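Exopolysaccharide biosynthesis protein (Pantoea stewartii subsp. stewartii DC283, PDB 6TGF) modifies the glycan biofilm, probably by hydrolysing exopolysaccharide, as a three-chain assembly with a parallel beta-helix fold like that of bacteriophage tailspikes. Local coordinates at residues G242-D246 and G247-S251; S316-V319 and F320-S323; A80-P83 and G84-I87; I105-K109 and G110-Q114. All coordinates share one frame; numbering follows the deposited sequence.

Contact 1 of 4, residues G242-D246 and G247-S251; sequences GAIAD and GKTDS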
loop_
_atom_site.group_PDB
_atom_site.type_symbol
_atom_site.label_atom_id
_atom_site.label_comp_id
_atom_site.label_asym_id
_atom_site.label_seq_id
_atom_site.Cartn_x
_atom_site.Cartn_y
_atom_site.Cartn_z
ATOM N N GLY B 242 35.141 -3.930 -11.649
ATOM C CA GLY B 242 36.320 -3.068 -11.421
ATOM C C GLY B 242 35.976 -1.716 -10.811
ATOM O O GLY B 242 36.853 -0.829 -10.838
ATOM N N ALA B 243 34.764 -1.548 -10.274
ATOM C CA ALA B 243 34.329 -0.311 -9.582
ATOM C C ALA B 243 35.053 -0.208 -8.234
ATOM O O ALA B 243 35.351 -1.263 -7.640
ATOM C CB ALA B 243 32.832 -0.300 -9.403
ATOM N N ILE B 244 35.338 1.018 -7.787
ATOM C CA ILE B 244 35.988 1.318 -6.475
ATOM C C ILE B 244 35.079 2.279 -5.702
ATOM O O ILE B 244 34.746 3.347 -6.252
ATOM C CB ILE B 244 37.407 1.891 -6.679
ATOM C CG1 ILE B 244 38.286 0.949 -7.507
ATOM C CG2 ILE B 244 38.055 2.227 -5.341
ATOM C CD1 ILE B 244 39.537 1.594 -8.058
ATOM N N ALA B 245 34.701 1.909 -4.474
ATOM C CA ALA B 245 33.803 2.683 -3.585
ATOM C C ALA B 245 34.608 3.758 -2.844
ATOM O O ALA B 245 34.601 3.745 -1.596
ATOM C CB ALA B 245 33.105 1.749 -2.625
ATOM N N ASP B 246 35.268 4.655 -3.588
ATOM C CA ASP B 246 36.109 5.755 -3.039
ATOM C C ASP B 246 35.514 7.125 -3.403
ATOM O O ASP B 246 36.073 8.136 -2.943
ATOM C CB ASP B 246 37.565 5.622 -3.498
ATOM C CG ASP B 246 37.804 5.856 -4.981
ATOM O OD1 ASP B 246 36.822 6.072 -5.716
ATOM O OD2 ASP B 246 38.980 5.819 -5.391
ATOM N N GLY B 247 34.444 7.164 -4.206
ATOM C CA GLY B 247 33.720 8.397 -4.577
ATOM C C GLY B 247 34.537 9.331 -5.460
ATOM O O GLY B 247 34.078 10.468 -5.682
ATOM N N LYS B 248 35.692 8.872 -5.960
ATOM C CA LYS B 248 36.640 9.666 -6.793
ATOM C C LYS B 248 36.808 9.004 -8.165
ATOM O O LYS B 248 36.609 9.697 -9.182
ATOM C CB LYS B 248 38.016 9.767 -6.124
ATOM C CG LYS B 248 38.043 10.416 -4.748
ATOM C CD LYS B 248 37.165 11.637 -4.631
ATOM C CE LYS B 248 37.540 12.514 -3.460
ATOM N NZ LYS B 248 36.785 13.786 -3.485
ATOM N N THR B 249 37.196 7.726 -8.179
ATOM C CA THR B 249 37.476 6.929 -9.403
ATOM C C THR B 249 36.174 6.736 -10.189
ATOM O O THR B 249 35.192 6.248 -9.595
ATOM C CB THR B 249 38.109 5.576 -9.060
ATOM O OG1 THR B 249 39.133 5.795 -8.089
ATOM C CG2 THR B 249 38.687 4.879 -10.272
ATOM N N ASP B 250 36.179 7.104 -11.472
ATOM C CA ASP B 250 35.018 6.960 -12.390
ATOM C C ASP B 250 34.681 5.470 -12.513
ATOM O O ASP B 250 35.551 4.704 -12.972
ATOM C CB ASP B 250 35.304 7.599 -13.751
ATOM C CG ASP B 250 34.094 7.685 -14.667
ATOM O OD1 ASP B 250 32.969 7.425 -14.191
ATOM O OD2 ASP B 250 34.288 8.015 -15.852
ATOM N N SER B 251 33.469 5.087 -12.101
ATOM C CA SER B 251 32.943 3.697 -12.161
ATOM C C SER B 251 31.987 3.543 -13.351
ATOM O O SER B 251 31.264 2.530 -13.391
ATOM C CB SER B 251 32.279 3.320 -10.859
ATOM O OG SER B 251 31.217 4.210 -10.554
HETATM O O HOH W 1 36.163 1.862 -12.027
HETATM O O HOH W 2 33.835 5.481 -7.510
HETATM O O HOH W 3 35.596 3.328 -9.797
#

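Contact 2 of 4, residues S316-V319 and F320-S323; sequences SPFV and FEVS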
loop_
_atom_site.group_PDB
_atom_site.type_symbol
_atom_site.label_atom_id
_atom_site.label_comp_id
_atom_site.label_asym_id
_atom_site.label_seq_id
_atom_site.Cartn_x
_atom_site.Cartn_y
_atom_site.Cartn_z
ATOM N N SER B 316 27.081 15.811 -18.035
ATOM C CA SER B 316 25.986 15.171 -18.812
ATOM C C SER B 316 24.635 15.652 -18.285
ATOM O O SER B 316 24.499 15.915 -17.093
ATOM C CB SER B 316 26.095 13.667 -18.765
ATOM O OG SER B 316 26.008 13.188 -17.431
ATOM N N PRO B 317 23.599 15.797 -19.146
ATOM C CA PRO B 317 22.262 16.169 -18.680
ATOM C C PRO B 317 21.616 15.119 -17.761
ATOM O O PRO B 317 20.774 15.494 -16.967
ATOM C CB PRO B 317 21.444 16.348 -19.970
ATOM C CG PRO B 317 22.209 15.577 -21.027
ATOM C CD PRO B 317 23.663 15.647 -20.608
ATOM N N PHE B 318 22.013 13.846 -17.887
ATOM C CA PHE B 318 21.572 12.727 -17.011
ATOM C C PHE B 318 22.742 11.763 -16.781
ATOM O O PHE B 318 23.508 11.514 -17.732
ATOM C CB PHE B 318 20.375 11.996 -17.624
ATOM C CG PHE B 318 19.145 12.848 -17.810
ATOM C CD1 PHE B 318 18.206 12.969 -16.800
ATOM C CD2 PHE B 318 18.927 13.534 -18.993
ATOM C CE1 PHE B 318 17.078 13.756 -16.971
ATOM C CE2 PHE B 318 17.798 14.321 -19.161
ATOM C CZ PHE B 318 16.875 14.430 -18.150
ATOM N N VAL B 319 22.866 11.232 -15.560
ATOM C CA VAL B 319 23.918 10.241 -15.177
ATOM C C VAL B 319 23.678 8.952 -15.976
ATOM O O VAL B 319 24.673 8.305 -16.355
ATOM C CB VAL B 319 23.948 9.979 -13.656
ATOM C CG1 VAL B 319 24.973 8.919 -13.275
ATOM C CG2 VAL B 319 24.201 11.251 -12.861
ATOM N N PHE B 320 22.410 8.610 -16.236
ATOM C CA PHE B 320 21.985 7.413 -17.011
ATOM C C PHE B 320 21.016 7.827 -18.127
ATOM O O PHE B 320 19.919 8.328 -17.816
ATOM C CB PHE B 320 21.355 6.379 -16.076
ATOM C CG PHE B 320 22.220 6.009 -14.898
ATOM C CD1 PHE B 320 23.461 5.424 -15.090
ATOM C CD2 PHE B 320 21.798 6.249 -13.598
ATOM C CE1 PHE B 320 24.263 5.088 -14.009
ATOM C CE2 PHE B 320 22.600 5.909 -12.520
ATOM C CZ PHE B 320 23.830 5.330 -12.726
ATOM N N GLU B 321 21.422 7.626 -19.387
ATOM C CA GLU B 321 20.582 7.825 -20.601
ATOM C C GLU B 321 20.141 6.454 -21.123
ATOM O O GLU B 321 20.869 5.872 -21.949
ATOM C CB GLU B 321 21.358 8.582 -21.682
ATOM C CG GLU B 321 21.567 10.048 -21.367
ATOM C CD GLU B 321 20.375 10.946 -21.644
ATOM O OE1 GLU B 321 19.271 10.417 -21.885
ATOM O OE2 GLU B 321 20.556 12.179 -21.624
ATOM N N VAL B 322 18.992 5.961 -20.654
ATOM C CA VAL B 322 18.477 4.594 -20.963
ATOM C C VAL B 322 17.359 4.702 -22.004
ATOM O O VAL B 322 16.779 5.794 -22.151
ATOM C CB VAL B 322 18.000 3.865 -19.691
ATOM C CG1 VAL B 322 19.073 3.861 -18.614
ATOM C CG2 VAL B 322 16.700 4.439 -19.142
ATOM N N SER B 323 17.090 3.595 -22.699
ATOM C CA SER B 323 15.971 3.420 -23.662
ATOM C C SER B 323 15.457 1.979 -23.563
ATOM O O SER B 323 15.849 1.148 -24.408
ATOM C CB SER B 323 16.399 3.776 -25.064
ATOM O OG SER B 323 15.343 3.555 -25.987
#

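Contact 3 of 4, residues A80-P83 and G84-I87; sequences ARQP and GNQI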
loop_
_atom_site.group_PDB
_atom_site.type_symbol
_atom_site.label_atom_id
_atom_site.label_comp_id
_atom_site.label_asym_id
_atom_site.label_seq_id
_atom_site.Cartn_x
_atom_site.Cartn_y
_atom_site.Cartn_z
ATOM N N ALA B 80 53.943 -37.362 -21.727
ATOM C CA ALA B 80 55.073 -36.523 -22.194
ATOM C C ALA B 80 56.415 -37.061 -21.677
ATOM O O ALA B 80 57.452 -36.668 -22.241
ATOM C CB ALA B 80 54.860 -35.092 -21.763
ATOM N N ARG B 81 56.398 -37.915 -20.648
ATOM C CA ARG B 81 57.614 -38.456 -19.981
ATOM C C ARG B 81 58.211 -39.606 -20.802
ATOM O O ARG B 81 59.437 -39.814 -20.713
ATOM C CB ARG B 81 57.283 -38.949 -18.569
ATOM C CG ARG B 81 56.576 -37.924 -17.693
ATOM C CD ARG B 81 56.666 -38.286 -16.224
ATOM N NE ARG B 81 56.082 -39.595 -15.960
ATOM C CZ ARG B 81 54.786 -39.834 -15.773
ATOM N NH1 ARG B 81 53.902 -38.850 -15.811
ATOM N NH2 ARG B 81 54.374 -41.070 -15.544
ATOM N N GLN B 82 57.378 -40.324 -21.561
ATOM C CA GLN B 82 57.744 -41.602 -22.230
ATOM C C GLN B 82 58.627 -41.327 -23.445
ATOM O O GLN B 82 58.531 -40.265 -24.055
ATOM C CB GLN B 82 56.479 -42.372 -22.614
ATOM C CG GLN B 82 55.716 -42.905 -21.410
ATOM C CD GLN B 82 54.451 -43.635 -21.785
ATOM O OE1 GLN B 82 53.891 -43.441 -22.861
ATOM N NE2 GLN B 82 53.979 -44.481 -20.884
ATOM N N PRO B 83 59.519 -42.277 -23.820
ATOM C CA PRO B 83 60.403 -42.118 -24.977
ATOM C C PRO B 83 59.671 -41.835 -26.300
ATOM O O PRO B 83 58.738 -42.548 -26.618
ATOM C CB PRO B 83 61.147 -43.462 -25.082
ATOM C CG PRO B 83 60.377 -44.418 -24.189
ATOM C CD PRO B 83 59.749 -43.550 -23.121
ATOM N N GLY B 84 60.123 -40.808 -27.029
ATOM C CA GLY B 84 59.615 -40.428 -28.363
ATOM C C GLY B 84 58.321 -39.631 -28.294
ATOM O O GLY B 84 57.605 -39.599 -29.313
ATOM N N ASN B 85 58.030 -39.004 -27.147
ATOM C CA ASN B 85 56.793 -38.210 -26.909
ATOM C C ASN B 85 57.127 -36.730 -26.673
ATOM O O ASN B 85 56.194 -35.914 -26.779
ATOM C CB ASN B 85 55.975 -38.779 -25.746
ATOM C CG ASN B 85 55.288 -40.085 -26.087
ATOM O OD1 ASN B 85 55.320 -40.531 -27.231
ATOM N ND2 ASN B 85 54.657 -40.703 -25.104
ATOM N N GLN B 86 58.389 -36.392 -26.384
ATOM C CA GLN B 86 58.842 -34.996 -26.122
ATOM C C GLN B 86 58.823 -34.204 -27.434
ATOM O O GLN B 86 59.397 -34.699 -28.425
ATOM C CB GLN B 86 60.249 -34.970 -25.514
ATOM C CG GLN B 86 60.326 -35.529 -24.099
ATOM C CD GLN B 86 60.476 -37.031 -24.059
ATOM O OE1 GLN B 86 61.182 -37.630 -24.869
ATOM N NE2 GLN B 86 59.812 -37.657 -23.101
ATOM N N ILE B 87 58.190 -33.023 -27.434
ATOM C CA ILE B 87 58.163 -32.067 -28.584
ATOM C C ILE B 87 59.169 -30.951 -28.308
ATOM O O ILE B 87 59.534 -30.720 -27.157
ATOM C CB ILE B 87 56.738 -31.526 -28.838
ATOM C CG1 ILE B 87 56.202 -30.692 -27.671
ATOM C CG2 ILE B 87 55.797 -32.665 -29.197
ATOM C CD1 ILE B 87 55.050 -29.784 -28.044
#

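Contact 4 of 4, residues I105-K109 and G110-Q114; sequences ITLNK and GNFDQ. With EDO (1,2-ethanediol), chain C.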
loop_
_atom_site.group_PDB
_atom_site.type_symbol
_atom_site.label_atom_id
_atom_site.label_comp_id
_atom_site.label_asym_id
_atom_site.label_seq_id
_atom_site.Cartn_x
_atom_site.Cartn_y
_atom_site.Cartn_z
ATOM N N ILE B 105 62.919 -30.692 -18.306
ATOM C CA ILE B 105 63.293 -29.336 -17.803
ATOM C C ILE B 105 63.364 -29.398 -16.273
ATOM O O ILE B 105 62.329 -29.694 -15.647
ATOM C CB ILE B 105 62.303 -28.259 -18.294
ATOM C CG1 ILE B 105 62.145 -28.299 -19.817
ATOM C CG2 ILE B 105 62.718 -26.879 -17.799
ATOM C CD1 ILE B 105 61.145 -27.311 -20.367
ATOM N N THR B 106 64.546 -29.134 -15.709
ATOM C CA THR B 106 64.814 -29.130 -14.247
ATOM C C THR B 106 64.173 -27.886 -13.622
ATOM O O THR B 106 64.474 -26.774 -14.095
ATOM C CB THR B 106 66.321 -29.182 -13.967
ATOM O OG1 THR B 106 66.846 -30.346 -14.606
ATOM C CG2 THR B 106 66.653 -29.222 -12.493
ATOM N N LEU B 107 63.327 -28.076 -12.604
ATOM C CA LEU B 107 62.669 -26.983 -11.838
ATOM C C LEU B 107 63.214 -26.964 -10.406
ATOM O O LEU B 107 63.213 -28.026 -9.758
ATOM C CB LEU B 107 61.152 -27.194 -11.840
ATOM C CG LEU B 107 60.475 -27.260 -13.210
ATOM C CD1 LEU B 107 58.963 -27.241 -13.053
ATOM C CD2 LEU B 107 60.920 -26.122 -14.116
ATOM N N ASN B 108 63.662 -25.791 -9.953
ATOM C CA ASN B 108 64.153 -25.519 -8.575
ATOM C C ASN B 108 64.199 -23.998 -8.385
ATOM O O ASN B 108 64.140 -23.285 -9.407
ATOM C CB ASN B 108 65.503 -26.193 -8.307
ATOM C CG ASN B 108 66.580 -25.809 -9.298
ATOM O OD1 ASN B 108 66.761 -24.634 -9.607
ATOM N ND2 ASN B 108 67.312 -26.795 -9.791
ATOM N N LYS B 109 64.300 -23.520 -7.139
ATOM C CA LYS B 109 64.240 -22.069 -6.807
ATOM C C LYS B 109 65.202 -21.292 -7.716
ATOM O O LYS B 109 64.762 -20.286 -8.307
ATOM C CB LYS B 109 64.574 -21.807 -5.335
ATOM C CG LYS B 109 64.712 -20.330 -4.983
ATOM C CD LYS B 109 64.524 -20.007 -3.522
ATOM C CE LYS B 109 64.874 -18.568 -3.203
ATOM N NZ LYS B 109 66.321 -18.400 -2.935
ATOM N N GLY B 110 66.457 -21.743 -7.814
ATOM C CA GLY B 110 67.503 -21.121 -8.650
ATOM C C GLY B 110 67.031 -20.916 -10.079
ATOM O O GLY B 110 67.178 -19.787 -10.593
ATOM N N ASN B 111 66.475 -21.965 -10.693
ATOM C CA ASN B 111 65.956 -21.952 -12.088
ATOM C C ASN B 111 64.730 -21.034 -12.173
ATOM O O ASN B 111 64.638 -20.271 -13.156
ATOM C CB ASN B 111 65.643 -23.362 -12.595
ATOM C CG ASN B 111 66.879 -24.135 -13.006
ATOM O OD1 ASN B 111 68.003 -23.677 -12.813
ATOM N ND2 ASN B 111 66.682 -25.310 -13.581
ATOM N N PHE B 112 63.828 -21.102 -11.188
ATOM C CA PHE B 112 62.617 -20.242 -11.096
ATOM C C PHE B 112 63.038 -18.770 -11.049
ATOM O O PHE B 112 62.419 -17.948 -11.751
ATOM C CB PHE B 112 61.766 -20.590 -9.871
ATOM C CG PHE B 112 60.970 -21.867 -9.974
ATOM C CD1 PHE B 112 60.307 -22.206 -11.146
ATOM C CD2 PHE B 112 60.852 -22.713 -8.884
ATOM C CE1 PHE B 112 59.567 -23.376 -11.229
ATOM C CE2 PHE B 112 60.109 -23.881 -8.967
ATOM C CZ PHE B 112 59.468 -24.210 -10.140
ATOM N N ASP B 113 64.061 -18.458 -10.247
ATOM C CA ASP B 113 64.594 -17.081 -10.062
ATOM C C ASP B 113 65.165 -16.585 -11.396
ATOM O O ASP B 113 64.764 -15.490 -11.829
ATOM C CB ASP B 113 65.631 -17.033 -8.935
ATOM C CG ASP B 113 65.051 -17.272 -7.549
ATOM O OD1 ASP B 113 63.865 -16.948 -7.340
ATOM O OD2 ASP B 113 65.794 -17.779 -6.685
ATOM N N GLN B 114 66.039 -17.377 -12.027
ATOM C CA GLN B 114 66.705 -17.051 -13.319
ATOM C C GLN B 114 65.640 -16.766 -14.388
ATOM O O GLN B 114 65.787 -15.758 -15.112
ATOM C CB GLN B 114 67.622 -18.196 -13.758
ATOM C CG GLN B 114 68.653 -17.793 -14.804
ATOM C CD GLN B 114 69.706 -16.855 -14.262
ATOM O OE1 GLN B 114 69.984 -16.820 -13.066
ATOM N NE2 GLN B 114 70.309 -16.084 -15.152
HETATM C C1 EDO C . 61.876 -16.622 -3.939
HETATM O O1 EDO C . 62.249 -15.626 -4.871
HETATM C C2 EDO C . 60.741 -16.218 -3.072
HETATM O O2 EDO C . 59.561 -15.890 -3.785
#

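Contact 1 of 4, residues G242-D246 and G247-S251
One carboxylate oxygen, OD1 of Asp246, takes up two successive backbone N-H groups, and both arrive from the same face of the carboxylate. Lys248 N lies 3.0 Å from Asp246 OD1 and comes from above the plane, 59° out of it. Thr249 N, also 3.0 Å from Asp246 OD1, enters on the syn side and only 25° out of plane. The second oxygen is held too: Thr249 OG1 donates to the syn lone pair of Asp246 OD2 over 2.7 Å, so three bonds fix the rotation of the group. The carboxylate can fold back over the following residues because CG sits between the backbone N and the carbonyl carbon (chi1 68°). Beside this polar grip, one water bridges the two limbs of the loop, donating to Ile244 O and Thr249 O, each at 2.6 Å. Farther back, Ala243 CB rests 3.9 Å from Ser251 CB, both against Phe278, while Ser251 OG bonds to Phe279 O. The Asp246 OD1–Lys248 N bond defines an Asx turn, here in an Ala-Asp-Gly-Lys-Thr-Asp loop leading into helix 252-265, a sequence pattern familiar from the entrance to pectate-lyase-like and tailspike parallel beta-helices.

Contact 2 of 4, residues S316-V319 and F320-S323
Val319 and Phe320 lie side by side and point the same way at a corner of the parallel beta-helix, where the chain turns from one face to strand 320-322 of the next. Val319 has helical backbone angles between two extended phenylalanines, which is the geometric sign of the corner. Its CG1, placed anti to the backbone N (chi1 177°), comes over the centre of the neighbouring ring: Val319 CG1 is 3.8 Å from the centroid of the Phe320 ring and 11° off the ring normal, a CH-pi contact. Phe320 also touches Ile295 of strand 290-296 and Leu347 of strand 346-350, so this hydrophobic pair belongs to the packing between faces and between successive coils.

Glu321 leaves the strand in nearly the reverse direction from Phe320. Bent at its second torsion, its chain turns back across the corner toward Phe318, roughly square to strand 320-322, and the carboxylate meets Phe318 at the rim of the ring. Glu321 OE2 is 3.4 Å from Phe318 CD2, near the ring plane, with the carboxylate and ring planes 75° apart; an edge approach of this kind sets the oxygen against ring hydrogens and avoids the pi cloud. The charge itself is answered by Arg349, whose NH2 forms a salt bridge with the same oxygen. Pro317 crosses the glutamate at about a right angle, with Pro317 CG 3.8 Å from Glu321 OE2.

Contact 3 of 4, residues A80-P83 and G84-I87
Gln86 reaches back across the loop with its side-chain amide, and Gln86 NE2 donates to Ala80 O over 2.7 Å. The bond is bent, with an N-H...O angle of 138°, and the acceptor is tilted from the Gln86 amide plane. The same nitrogen makes a weak second bond to Gln82 O at 3.1 Å, so one amide joins two carbonyls that lie two residues apart. The bend at chi2 (85°) is what brings the amide round to them.

Gln82 O has a further donor, Asn85 N, also weak at 3.4 Å, and this bond closes a type II beta turn from Gln82 to Asn85. Pro83 and Gly84 take its two central positions; the positive phi of Gly84 suits the second of these. The turn sits on the surface of the head-binding region, in the connection from strand 69-74 of one antiparallel sheet to strand 89-92 of another.

Outside these bonds the two segments meet through a few side-chain contacts. The side chains of Gln82 and Asn85 run alongside each other in the same direction, with their amide planes 43° apart, and Asn85 ND2 comes 3.5 Å from Gln82 CB. That nitrogen bonds to Asp79 O, tying the turn to its own approach. Asn85 CB is 4.3 Å from Ala80 CA. On the sheet side, Ala80 and Gln86 touch Trp72, and Arg81 forms a salt bridge with Glu133.

Contact 4 of 4, residues I105-K109 and G110-Q114
Asn108 caps the helix that follows strand 105-107, its side-chain OD1 accepting from Asn111 N at 2.9 Å with an N-H...O angle of 160°. This is an N-cap at a strand-to-helix junction of the head-binding region; the directions of strand 105-107 and helix 110-114 differ by 102°, their axes 8.3 Å apart at the closest. CG of Asn108, held between its backbone N and carbonyl carbon (chi1 56°), puts OD1 over the first turn. A second side-chain bond ties strand to helix: Asn111 ND2 donates to Thr106 O over 2.7 Å. The acceptor lies in the Asn111 amide plane, whereas the donor stands above the carbonyl plane of Thr106.

The tight side is completed by Phe112. Its CZ packs 3.8 Å from Leu107 CB, Asn108 N stands over one face of the ring toward its rim, and Phe112 N bonds to Asn108 O at 2.8 Å. Leu107 and Phe112 continue the packing onto Phe67 and Met59 respectively.

The other flank is looser. Exposed Lys109 reaches out across the helix direction, its chain passing obliquely by the Asp113 carboxylate, but Lys109 NZ remains 3.8 Å from Asp113 OD2, a long salt bridge with weak hold on the ammonium. Asp113 OD1, the other oxygen, accepts a hydrogen bond from Trp64 NE1. A 1,2-ethanediol, probably from the crystallisation liquor, lies here as well, its O1 donating to Asp113 OD1 at 3.2 Å.

Overall arrangement
From the N terminus the chain first meets contact 3, then contact 4, contact 1 and contact 2. All are local and run in series, so none nests within or crosses another. Contacts 3 and 4 share the head-binding region, their centres about 21 Å apart: residues 80-87 close a turn between strands of two antiparallel sheets, and residues 105-114 turn from an edge strand into helix 109-117. Contact 1, its centre about 40 Å from that of contact 4, closes the loop leading into helix 252-265. Contact 2 lies beyond that helix, at a beta-helix corner, with its centre about 19 Å from that of contact 1; Val280 touches both Ser251 and Val319.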